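Local atomic coordinates of protein TP_0956 (Treponema pallidum subsp. pallidum, PDB entry 3U64), a protein that probably serves as the T-component of a TRAP transporter, a lipoprotein with tetratricopeptide-like helices suited to protein-protein interaction. Residues T36-D39 with L43-Q46; A181-L186 with K207-A212; T244-L249 with D260-R265. All blocks are in the same frame, centred on the assembly; numbering follows the deposited sequence.

Overall arrangement
All three contacts are buried. Interaction 2 is the deepest, its centre about 10 Å from the centre of the chain; interaction 3, about 17 Å out, has the partly exposed Tyr-245 at its margin, and interaction 1, about 19 Å out, lies at a subunit boundary, where Tyr-76 of a second subunit packs on Glu-38 and Leu-43. Interactions 2 and 3 are essentially apolar helix-helix contacts, whereas interaction 1 pairs hydrocarbon packing with a carboxylate. Interactions 2 and 3 touch: Ala-210 CB lies 3.3 Å from Ala-248 O, joining helix 196-211 to helix 240-250. Helix 278-293 packs against both interaction 1, through Leu-279, and interaction 3, through Ala-288.

Interaction 1: residues T36-D39 with L43-Q46; sequences TEED and LVAQ
Glu-38 presses the aliphatic part of its side chain against Val-44, and this is the tight part of the contact: Glu-38 CG lies 3.3 Å from Val-44 CG2, with Glu-38 CB 3.7 Å from the same methyl. The two side chains slide past each other in opposite directions, so the valine meets the glutamate alongside its CB-CG bond. With CG anti to the backbone N (chi1 -173°) and a bend at chi2 (54°), the carboxylate curls back toward its own chain. Glu-38 OE2 then accepts a bond of 3.0 Å from Asp-39 N, clearly bent at 132°, and a further one from the backbone N of Asp-40. The carboxylate end is looser toward helix 41-61, where Glu-38 OE1 and Leu-43 CD1 are 4.1 Å apart and the side chains cross at about a right angle. The buried carboxylate is satisfied across the subunit boundary: Lys-53 and Arg-112 of a second subunit form salt bridges to OE1 and OE2, respectively, which would probably favour its ionised form. That same Arg-112 of the second subunit also bridges Asp-39 OD1. A loop glutamate thus lays its hydrocarbon portion on the first turn of helix 41-61 and turns its charged end to the basic residues of the second subunit, making a buried intersubunit site at the start of a helix in this all-helical protein.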
ATOM      1  N   THR A  36       7.646  13.933  -6.177  1.00 41.68           N
ATOM      2  CA  THR A  36       7.144  15.134  -6.862  1.00 42.78           C
ATOM      3  C   THR A  36       7.338  15.130  -8.374  1.00 38.45           C
ATOM      4  O   THR A  36       6.639  15.860  -9.095  1.00 37.92           O
ATOM      5  CB  THR A  36       7.744  16.448  -6.278  1.00 40.84           C
ATOM      6  OG1 THR A  36       9.165  16.467  -6.479  1.00 49.15           O
ATOM      7  CG2 THR A  36       7.431  16.550  -4.795  1.00 30.23           C
ATOM      8  N   GLU A  37       8.272  14.316  -8.860  1.00 32.36           N
ATOM      9  CA  GLU A  37       8.492  14.210 -10.309  1.00 41.10           C
ATOM     10  C   GLU A  37       7.861  12.943 -10.909  1.00 40.37           C
ATOM     11  O   GLU A  37       8.045  12.619 -12.083  1.00 43.25           O
ATOM     12  CB  GLU A  37       9.985  14.294 -10.632  1.00 40.10           C
ATOM     13  CG  GLU A  37      10.665  15.554 -10.060  1.00 46.34           C
ATOM     14  CD  GLU A  37       9.802  16.813 -10.193  1.00 54.93           C
ATOM     15  OE1 GLU A  37       9.206  17.019 -11.280  1.00 58.81           O
ATOM     16  OE2 GLU A  37       9.710  17.592  -9.208  1.00 52.06           O
ATOM     17  N   GLU A  38       7.117  12.231 -10.078  1.00 31.77           N
ATOM     18  CA  GLU A  38       6.458  11.000 -10.481  1.00 38.35           C
ATOM     19  C   GLU A  38       5.346  11.325 -11.496  1.00 47.31           C
ATOM     20  O   GLU A  38       4.748  12.410 -11.443  1.00 46.83           O
ATOM     21  CB  GLU A  38       5.926  10.295  -9.223  1.00 32.06           C
ATOM     22  CG  GLU A  38       5.351   8.906  -9.402  1.00 43.05           C
ATOM     23  CD  GLU A  38       6.291   7.959 -10.096  1.00 34.11           C
ATOM     24  OE1 GLU A  38       7.017   7.223  -9.411  1.00 45.17           O
ATOM     25  OE2 GLU A  38       6.302   7.941 -11.335  1.00 46.04           O
ATOM     26  N   ASP A  39       5.117  10.426 -12.457  1.00 40.47           N
ATOM     27  CA  ASP A  39       3.935  10.534 -13.325  1.00 45.16           C
ATOM     28  C   ASP A  39       2.908   9.407 -13.093  1.00 42.94           C
ATOM     29  O   ASP A  39       1.813   9.418 -13.657  1.00 49.59           O
ATOM     30  CB  ASP A  39       4.298  10.681 -14.819  1.00 56.18           C
ATOM     31  CG  ASP A  39       5.179   9.546 -15.345  1.00 66.60           C
ATOM     32  OD1 ASP A  39       5.198   8.459 -14.746  1.00 55.32           O
ATOM     33  OD2 ASP A  39       5.858   9.748 -16.378  1.00 84.79           O
ATOM     34  N   LEU A  43       1.555   4.450  -7.865  1.00 34.36           N
ATOM     35  CA  LEU A  43       2.779   4.208  -7.100  1.00 42.66           C
ATOM     36  C   LEU A  43       2.887   5.174  -5.921  1.00 39.70           C
ATOM     37  O   LEU A  43       3.283   4.787  -4.822  1.00 37.17           O
ATOM     38  CB  LEU A  43       4.029   4.337  -7.982  1.00 36.89           C
ATOM     39  CG  LEU A  43       4.333   3.133  -8.869  1.00 38.13           C
ATOM     40  CD1 LEU A  43       5.452   3.440  -9.849  1.00 32.38           C
ATOM     41  CD2 LEU A  43       4.679   1.950  -8.001  1.00 37.64           C
ATOM     42  N   VAL A  44       2.543   6.434  -6.161  1.00 39.04           N
ATOM     43  CA  VAL A  44       2.573   7.434  -5.104  1.00 28.96           C
ATOM     44  C   VAL A  44       1.510   7.114  -4.038  1.00 41.64           C
ATOM     45  O   VAL A  44       1.834   6.999  -2.860  1.00 43.35           O
ATOM     46  CB  VAL A  44       2.419   8.839  -5.663  1.00 30.68           C
ATOM     47  CG1 VAL A  44       2.550   9.849  -4.563  1.00 37.17           C
ATOM     48  CG2 VAL A  44       3.507   9.090  -6.713  1.00 39.14           C
ATOM     49  N   ALA A  45       0.261   6.920  -4.468  1.00 27.16           N
ATOM     50  CA  ALA A  45      -0.838   6.641  -3.565  1.00 34.31           C
ATOM     51  C   ALA A  45      -0.530   5.460  -2.661  1.00 37.89           C
ATOM     52  O   ALA A  45      -0.876   5.468  -1.484  1.00 44.48           O
ATOM     53  CB  ALA A  45      -2.144   6.393  -4.359  1.00 32.03           C
ATOM     54  N   GLN A  46       0.103   4.430  -3.207  1.00 33.63           N
ATOM     55  CA  GLN A  46       0.353   3.214  -2.428  1.00 36.77           C
ATOM     56  C   GLN A  46       1.565   3.313  -1.510  1.00 41.89           C
ATOM     57  O   GLN A  46       1.655   2.587  -0.522  1.00 45.37           O
ATOM     58  CB  GLN A  46       0.495   2.000  -3.342  1.00 38.09           C
ATOM     59  CG  GLN A  46      -0.777   1.720  -4.124  1.00 61.87           C
ATOM     60  CD  GLN A  46      -0.707   0.432  -4.902  1.00 73.93           C
ATOM     61  OE1 GLN A  46      -0.240  -0.589  -4.393  1.00 75.60           O
ATOM     62  NE2 GLN A  46      -1.171   0.467  -6.146  1.00 79.38           N
TER

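Interaction 2: residues A181-L186 with K207-A212; sequences AAVMML and KFYAAA
Val-183 holds CG1 anti to its backbone N (chi1 176°), which directs CG2 at the ring of Phe-208; that phenylalanine likewise sets CG opposite its own N (chi1 169°) and offers a face in return. The result is a well-centred CH-pi contact: Val-183 CG2 is 3.5 Å from the centroid of the Phe-208 ring and only 10° off the ring normal. Individual distances support the centring, since CG2 lies 3.6 Å from Phe-208 CZ and 4.0 Å from Phe-208 CG. The opposite face of the ring is covered near its rim by Ala-212 CB, 3.6 Å above the plane, so the phenyl group is sandwiched between the valine methyl and the residue that first leaves the helix. Tyr-209 CE1 closes in at the edge of the same ring, in its plane. The second valine methyl serves this tyrosine: Val-183 CG1 comes within 3.8 Å of Tyr-209 OH, approaching the ring obliquely. One branched side chain therefore meets two consecutive aromatics, each through a different methyl. The contact joins the consecutive helices 176-192 and 196-211 near the C-terminal end of the latter. Leu-186, one turn further along, continues the seam against Val-201 and Leu-205; Met-185 faces helix 152-166, while Tyr-209 also packs on Lys-222 and Ala-223 of helix 220-233.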
ATOM      1  N   ALA A 181      -9.549  32.649  12.108  1.00 41.48           N
ATOM      2  CA  ALA A 181      -8.127  32.570  12.457  1.00 40.83           C
ATOM      3  C   ALA A 181      -7.283  32.038  11.302  1.00 38.10           C
ATOM      4  O   ALA A 181      -6.167  32.511  11.061  1.00 35.78           O
ATOM      5  CB  ALA A 181      -7.929  31.702  13.700  1.00 38.12           C
ATOM      6  N   ALA A 182      -7.804  31.045  10.593  1.00 32.76           N
ATOM      7  CA  ALA A 182      -7.068  30.446   9.478  1.00 33.36           C
ATOM      8  C   ALA A 182      -6.817  31.470   8.368  1.00 34.53           C
ATOM      9  O   ALA A 182      -5.698  31.612   7.869  1.00 36.27           O
ATOM     10  CB  ALA A 182      -7.821  29.224   8.917  1.00 28.13           C
ATOM     11  N   VAL A 183      -7.866  32.190   7.993  1.00 34.65           N
ATOM     12  CA  VAL A 183      -7.750  33.194   6.955  1.00 32.51           C
ATOM     13  C   VAL A 183      -6.812  34.308   7.387  1.00 34.62           C
ATOM     14  O   VAL A 183      -5.982  34.743   6.591  1.00 34.46           O
ATOM     15  CB  VAL A 183      -9.122  33.759   6.551  1.00 41.12           C
ATOM     16  CG1 VAL A 183      -8.955  34.879   5.529  1.00 37.42           C
ATOM     17  CG2 VAL A 183     -10.000  32.639   5.981  1.00 36.99           C
ATOM     18  N   MET A 184      -6.917  34.747   8.644  1.00 32.74           N
ATOM     19  CA  MET A 184      -6.015  35.779   9.155  1.00 29.67           C
ATOM     20  C   MET A 184      -4.550  35.318   9.108  1.00 35.53           C
ATOM     21  O   MET A 184      -3.652  36.115   8.829  1.00 42.56           O
ATOM     22  CB  MET A 184      -6.402  36.228  10.576  1.00 32.91           C
ATOM     23  CG  MET A 184      -7.756  36.942  10.683  1.00 42.75           C
ATOM     24  SD  MET A 184      -7.908  38.393   9.599  1.00 48.20           S
ATOM     25  CE  MET A 184      -9.022  37.751   8.339  1.00 72.33           C
ATOM     26  N   MET A 185      -4.306  34.036   9.361  1.00 31.62           N
ATOM     27  CA  MET A 185      -2.965  33.483   9.182  1.00 31.87           C
ATOM     28  C   MET A 185      -2.537  33.554   7.716  1.00 31.80           C
ATOM     29  O   MET A 185      -1.412  33.939   7.405  1.00 27.97           O
ATOM     30  CB  MET A 185      -2.859  32.050   9.707  1.00 27.07           C
ATOM     31  CG  MET A 185      -3.024  31.926  11.231  1.00 43.15           C
ATOM     32  SD  MET A 185      -2.671  30.245  11.835  1.00 45.68           S
ATOM     33  CE  MET A 185      -4.302  29.681  12.287  1.00 48.41           C
ATOM     34  N   LEU A 186      -3.434  33.188   6.813  1.00 34.37           N
ATOM     35  CA  LEU A 186      -3.121  33.299   5.390  1.00 34.39           C
ATOM     36  C   LEU A 186      -2.837  34.765   5.002  1.00 40.23           C
ATOM     37  O   LEU A 186      -1.834  35.071   4.335  1.00 35.68           O
ATOM     38  CB  LEU A 186      -4.250  32.689   4.544  1.00 33.93           C
ATOM     39  CG  LEU A 186      -4.347  31.156   4.591  1.00 39.90           C
ATOM     40  CD1 LEU A 186      -5.624  30.671   3.936  1.00 44.01           C
ATOM     41  CD2 LEU A 186      -3.144  30.483   3.934  1.00 33.09           C
ATOM     42  N   LYS A 207      -9.750  31.053  -3.637  1.00 37.61           N
ATOM     43  CA  LYS A 207     -10.718  29.988  -3.468  1.00 40.63           C
ATOM     44  C   LYS A 207     -11.577  30.200  -2.232  1.00 43.27           C
ATOM     45  O   LYS A 207     -12.787  30.037  -2.293  1.00 40.05           O
ATOM     46  CB  LYS A 207     -10.030  28.627  -3.457  1.00 30.84           C
ATOM     47  CG  LYS A 207      -9.383  28.314  -4.792  1.00 31.85           C
ATOM     48  CD  LYS A 207      -8.955  26.844  -4.942  1.00 30.98           C
ATOM     49  CE  LYS A 207      -7.656  26.572  -4.224  1.00 49.73           C
ATOM     50  NZ  LYS A 207      -7.221  25.156  -4.434  1.00 59.63           N
ATOM     51  N   PHE A 208     -10.971  30.608  -1.120  1.00 47.09           N
ATOM     52  CA  PHE A 208     -11.771  30.841   0.069  1.00 39.11           C
ATOM     53  C   PHE A 208     -12.795  31.947  -0.161  1.00 35.26           C
ATOM     54  O   PHE A 208     -13.990  31.752   0.083  1.00 36.47           O
ATOM     55  CB  PHE A 208     -10.919  31.183   1.305  1.00 47.89           C
ATOM     56  CG  PHE A 208     -11.747  31.681   2.485  1.00 47.15           C
ATOM     57  CD1 PHE A 208     -12.350  30.779   3.377  1.00 42.97           C
ATOM     58  CD2 PHE A 208     -11.958  33.043   2.672  1.00 39.42           C
ATOM     59  CE1 PHE A 208     -13.140  31.236   4.455  1.00 37.32           C
ATOM     60  CE2 PHE A 208     -12.735  33.512   3.747  1.00 41.98           C
ATOM     61  CZ  PHE A 208     -13.328  32.605   4.637  1.00 41.46           C
ATOM     62  N   TYR A 209     -12.334  33.111  -0.619  1.00 39.33           N
ATOM     63  CA  TYR A 209     -13.222  34.278  -0.754  1.00 36.48           C
ATOM     64  C   TYR A 209     -14.351  33.999  -1.707  1.00 39.53           C
ATOM     65  O   TYR A 209     -15.467  34.420  -1.468  1.00 41.04           O
ATOM     66  CB  TYR A 209     -12.461  35.512  -1.225  1.00 37.09           C
ATOM     67  CG  TYR A 209     -11.544  36.048  -0.172  1.00 39.45           C
ATOM     68  CD1 TYR A 209     -11.956  36.126   1.153  1.00 38.96           C
ATOM     69  CD2 TYR A 209     -10.256  36.449  -0.490  1.00 46.55           C
ATOM     70  CE1 TYR A 209     -11.111  36.602   2.136  1.00 38.61           C
ATOM     71  CE2 TYR A 209      -9.402  36.924   0.478  1.00 44.19           C
ATOM     72  CZ  TYR A 209      -9.830  36.994   1.787  1.00 44.74           C
ATOM     73  OH  TYR A 209      -8.964  37.467   2.743  1.00 52.33           O
ATOM     74  N   ALA A 210     -14.061  33.284  -2.794  1.00 40.13           N
ATOM     75  CA  ALA A 210     -15.069  33.071  -3.825  1.00 42.43           C
ATOM     76  C   ALA A 210     -16.144  32.105  -3.344  1.00 51.52           C
ATOM     77  O   ALA A 210     -17.295  32.181  -3.755  1.00 49.76           O
ATOM     78  CB  ALA A 210     -14.422  32.551  -5.117  1.00 43.53           C
ATOM     79  N   ALA A 211     -15.751  31.192  -2.465  1.00 52.54           N
ATOM     80  CA  ALA A 211     -16.638  30.121  -2.056  1.00 48.72           C
ATOM     81  C   ALA A 211     -17.284  30.393  -0.710  1.00 54.98           C
ATOM     82  O   ALA A 211     -18.263  29.744  -0.346  1.00 64.02           O
ATOM     83  CB  ALA A 211     -15.877  28.800  -2.011  1.00 45.74           C
ATOM     84  N   ALA A 212     -16.735  31.335   0.042  1.00 53.90           N
ATOM     85  CA  ALA A 212     -17.214  31.548   1.404  1.00 54.32           C
ATOM     86  C   ALA A 212     -18.391  32.506   1.480  1.00 55.12           C
ATOM     87  O   ALA A 212     -18.399  33.551   0.826  1.00 58.10           O
ATOM     88  CB  ALA A 212     -16.086  32.004   2.329  1.00 47.92           C
TER

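Interaction 3: residues T244-L249 with D260-R265; sequences TYADAL and DEALDR
The axes of the segments on helices 240-250 and 256-268 approach to 8.4 Å, with their N-to-C directions 144° apart, and the backbones come nearest at Ala-246 and Ala-262, whose CA atoms are 5.9 Å apart. The small side chains of two alanines are consistent with so close an approach: Ala-246 CB meets Ala-262 CB at 4.0 Å, methyl against methyl. Leu-263 adds a branch to one side, its CD2 reaching 3.7 Å from Ala-246 CB while its CG lies 3.9 Å from that same atom. Consecutive helices packed in this roughly antiparallel way form a helical hairpin, the element from which tetratricopeptide-like folds are built, consistent with the tetratricopeptide-like character of this family. On the other side Tyr-245 extends its ring with CG anti to the backbone N (chi1 -173°). It presents an edge rather than a face, Ala-262 CB lying near the ring plane and 3.9 Å from Tyr-245 CD2. The tyrosine ring also meets Phe-227 of helix 220-233, the two planes inclined at about 40°. Leu-263 continues away from the hairpin onto Ala-288 and Leu-291 of helix 278-293, and Lys-292 of that helix forms salt bridges to both Asp-260 and Asp-264.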
ATOM      1  N   THR A 244      -8.189  27.554 -10.918  1.00 32.76           N
ATOM      2  CA  THR A 244      -8.790  28.454  -9.945  1.00 31.02           C
ATOM      3  C   THR A 244      -9.647  29.531 -10.627  1.00 38.14           C
ATOM      4  O   THR A 244     -10.780  29.792 -10.208  1.00 38.11           O
ATOM      5  CB  THR A 244      -7.721  29.082  -9.048  1.00 41.55           C
ATOM      6  OG1 THR A 244      -7.132  28.053  -8.229  1.00 39.58           O
ATOM      7  CG2 THR A 244      -8.334  30.191  -8.170  1.00 44.57           C
ATOM      8  N   TYR A 245      -9.124  30.131 -11.694  1.00 34.09           N
ATOM      9  CA  TYR A 245      -9.891  31.121 -12.448  1.00 40.61           C
ATOM     10  C   TYR A 245     -11.216  30.541 -12.942  1.00 41.55           C
ATOM     11  O   TYR A 245     -12.279  31.144 -12.763  1.00 43.20           O
ATOM     12  CB  TYR A 245      -9.080  31.649 -13.629  1.00 44.77           C
ATOM     13  CG  TYR A 245      -9.755  32.795 -14.345  1.00 51.33           C
ATOM     14  CD1 TYR A 245      -9.818  34.057 -13.764  1.00 53.29           C
ATOM     15  CD2 TYR A 245     -10.338  32.617 -15.600  1.00 57.82           C
ATOM     16  CE1 TYR A 245     -10.443  35.117 -14.408  1.00 58.65           C
ATOM     17  CE2 TYR A 245     -10.969  33.672 -16.256  1.00 62.72           C
ATOM     18  CZ  TYR A 245     -11.015  34.923 -15.652  1.00 68.43           C
ATOM     19  OH  TYR A 245     -11.629  35.985 -16.277  1.00 76.48           O
ATOM     20  N   ALA A 246     -11.154  29.352 -13.530  1.00 46.36           N
ATOM     21  CA  ALA A 246     -12.345  28.709 -14.096  1.00 56.70           C
ATOM     22  C   ALA A 246     -13.361  28.317 -13.024  1.00 49.40           C
ATOM     23  O   ALA A 246     -14.551  28.593 -13.137  1.00 53.50           O
ATOM     24  CB  ALA A 246     -11.946  27.477 -14.916  1.00 51.79           C
ATOM     25  N   ASP A 247     -12.861  27.682 -11.977  1.00 43.03           N
ATOM     26  CA  ASP A 247     -13.681  27.037 -10.968  1.00 44.96           C
ATOM     27  C   ASP A 247     -14.226  28.003  -9.913  1.00 48.89           C
ATOM     28  O   ASP A 247     -15.419  27.993  -9.600  1.00 59.06           O
ATOM     29  CB  ASP A 247     -12.845  25.947 -10.303  1.00 48.00           C
ATOM     30  CG  ASP A 247     -13.661  25.035  -9.423  1.00 60.80           C
ATOM     31  OD1 ASP A 247     -14.873  24.900  -9.674  1.00 71.59           O
ATOM     32  OD2 ASP A 247     -13.082  24.435  -8.491  1.00 68.92           O
ATOM     33  N   ALA A 248     -13.351  28.834  -9.361  1.00 46.84           N
ATOM     34  CA  ALA A 248     -13.742  29.760  -8.299  1.00 50.81           C
ATOM     35  C   ALA A 248     -14.437  31.020  -8.823  1.00 52.76           C
ATOM     36  O   ALA A 248     -15.340  31.550  -8.176  1.00 54.48           O
ATOM     37  CB  ALA A 248     -12.530  30.138  -7.451  1.00 50.60           C
ATOM     38  N   LEU A 249     -14.015  31.489  -9.996  1.00 50.00           N
ATOM     39  CA  LEU A 249     -14.478  32.772 -10.515  1.00 42.13           C
ATOM     40  C   LEU A 249     -15.450  32.655 -11.686  1.00 52.86           C
ATOM     41  O   LEU A 249     -16.454  33.360 -11.729  1.00 50.51           O
ATOM     42  CB  LEU A 249     -13.298  33.645 -10.930  1.00 32.47           C
ATOM     43  CG  LEU A 249     -12.238  33.995  -9.878  1.00 49.60           C
ATOM     44  CD1 LEU A 249     -11.264  35.015 -10.433  1.00 49.50           C
ATOM     45  CD2 LEU A 249     -12.876  34.526  -8.603  1.00 56.24           C
ATOM     46  N   ASP A 260     -13.903  27.815 -20.264  1.00 43.10           N
ATOM     47  CA  ASP A 260     -13.332  26.942 -21.295  1.00 50.95           C
ATOM     48  C   ASP A 260     -11.905  27.323 -21.681  1.00 47.69           C
ATOM     49  O   ASP A 260     -11.017  26.472 -21.666  1.00 48.77           O
ATOM     50  CB  ASP A 260     -14.233  26.874 -22.539  1.00 69.65           C
ATOM     51  CG  ASP A 260     -15.352  25.838 -22.404  1.00 80.24           C
ATOM     52  OD1 ASP A 260     -15.157  24.826 -21.689  1.00 82.16           O
ATOM     53  OD2 ASP A 260     -16.424  26.031 -23.023  1.00 85.05           O
ATOM     54  N   GLU A 261     -11.686  28.591 -22.015  1.00 46.45           N
ATOM     55  CA  GLU A 261     -10.338  29.087 -22.298  1.00 44.93           C
ATOM     56  C   GLU A 261      -9.361  28.757 -21.175  1.00 44.49           C
ATOM     57  O   GLU A 261      -8.254  28.287 -21.422  1.00 49.25           O
ATOM     58  CB  GLU A 261     -10.344  30.602 -22.496  1.00 46.47           C
ATOM     59  CG  GLU A 261     -11.003  31.083 -23.780  1.00 71.18           C
ATOM     60  CD  GLU A 261     -10.960  32.608 -23.936  1.00 83.93           C
ATOM     61  OE1 GLU A 261     -10.425  33.303 -23.040  1.00 86.11           O
ATOM     62  OE2 GLU A 261     -11.460  33.106 -24.966  1.00 85.71           O
ATOM     63  N   ALA A 262      -9.759  29.033 -19.939  1.00 42.50           N
ATOM     64  CA  ALA A 262      -8.852  28.869 -18.812  1.00 43.34           C
ATOM     65  C   ALA A 262      -8.407  27.416 -18.705  1.00 47.90           C
ATOM     66  O   ALA A 262      -7.211  27.126 -18.533  1.00 49.10           O
ATOM     67  CB  ALA A 262      -9.503  29.341 -17.520  1.00 39.87           C
ATOM     68  N   LEU A 263      -9.367  26.503 -18.827  1.00 42.09           N
ATOM     69  CA  LEU A 263      -9.065  25.071 -18.745  1.00 43.36           C
ATOM     70  C   LEU A 263      -8.272  24.581 -19.953  1.00 42.81           C
ATOM     71  O   LEU A 263      -7.462  23.655 -19.845  1.00 42.31           O
ATOM     72  CB  LEU A 263     -10.339  24.247 -18.581  1.00 39.01           C
ATOM     73  CG  LEU A 263     -11.150  24.560 -17.320  1.00 44.22           C
ATOM     74  CD1 LEU A 263     -12.432  23.721 -17.261  1.00 45.84           C
ATOM     75  CD2 LEU A 263     -10.300  24.344 -16.076  1.00 37.61           C
ATOM     76  N   ASP A 264      -8.500  25.198 -21.105  1.00 39.51           N
ATOM     77  CA  ASP A 264      -7.686  24.869 -22.272  1.00 49.15           C
ATOM     78  C   ASP A 264      -6.240  25.280 -22.016  1.00 50.71           C
ATOM     79  O   ASP A 264      -5.305  24.584 -22.404  1.00 45.80           O
ATOM     80  CB  ASP A 264      -8.216  25.550 -23.529  1.00 56.73           C
ATOM     81  CG  ASP A 264      -9.406  24.818 -24.131  1.00 61.77           C
ATOM     82  OD1 ASP A 264      -9.643  23.651 -23.757  1.00 56.15           O
ATOM     83  OD2 ASP A 264     -10.099  25.414 -24.982  1.00 69.19           O
ATOM     84  N   ARG A 265      -6.060  26.412 -21.352  1.00 33.61           N
ATOM     85  CA  ARG A 265      -4.725  26.823 -20.950  1.00 46.83           C
ATOM     86  C   ARG A 265      -4.101  25.856 -19.931  1.00 41.22           C
ATOM     87  O   ARG A 265      -2.945  25.486 -20.079  1.00 37.74           O
ATOM     88  CB  ARG A 265      -4.724  28.269 -20.461  1.00 42.88           C
ATOM     89  CG  ARG A 265      -4.907  29.251 -21.607  1.00 54.48           C
ATOM     90  CD  ARG A 265      -4.694  30.681 -21.179  1.00 64.63           C
ATOM     91  NE  ARG A 265      -5.840  31.193 -20.439  1.00 81.07           N
ATOM     92  CZ  ARG A 265      -6.623  32.186 -20.854  1.00 87.87           C
ATOM     93  NH1 ARG A 265      -6.380  32.795 -22.013  1.00 89.80           N
ATOM     94  NH2 ARG A 265      -7.647  32.573 -20.100  1.00 84.43           N
TER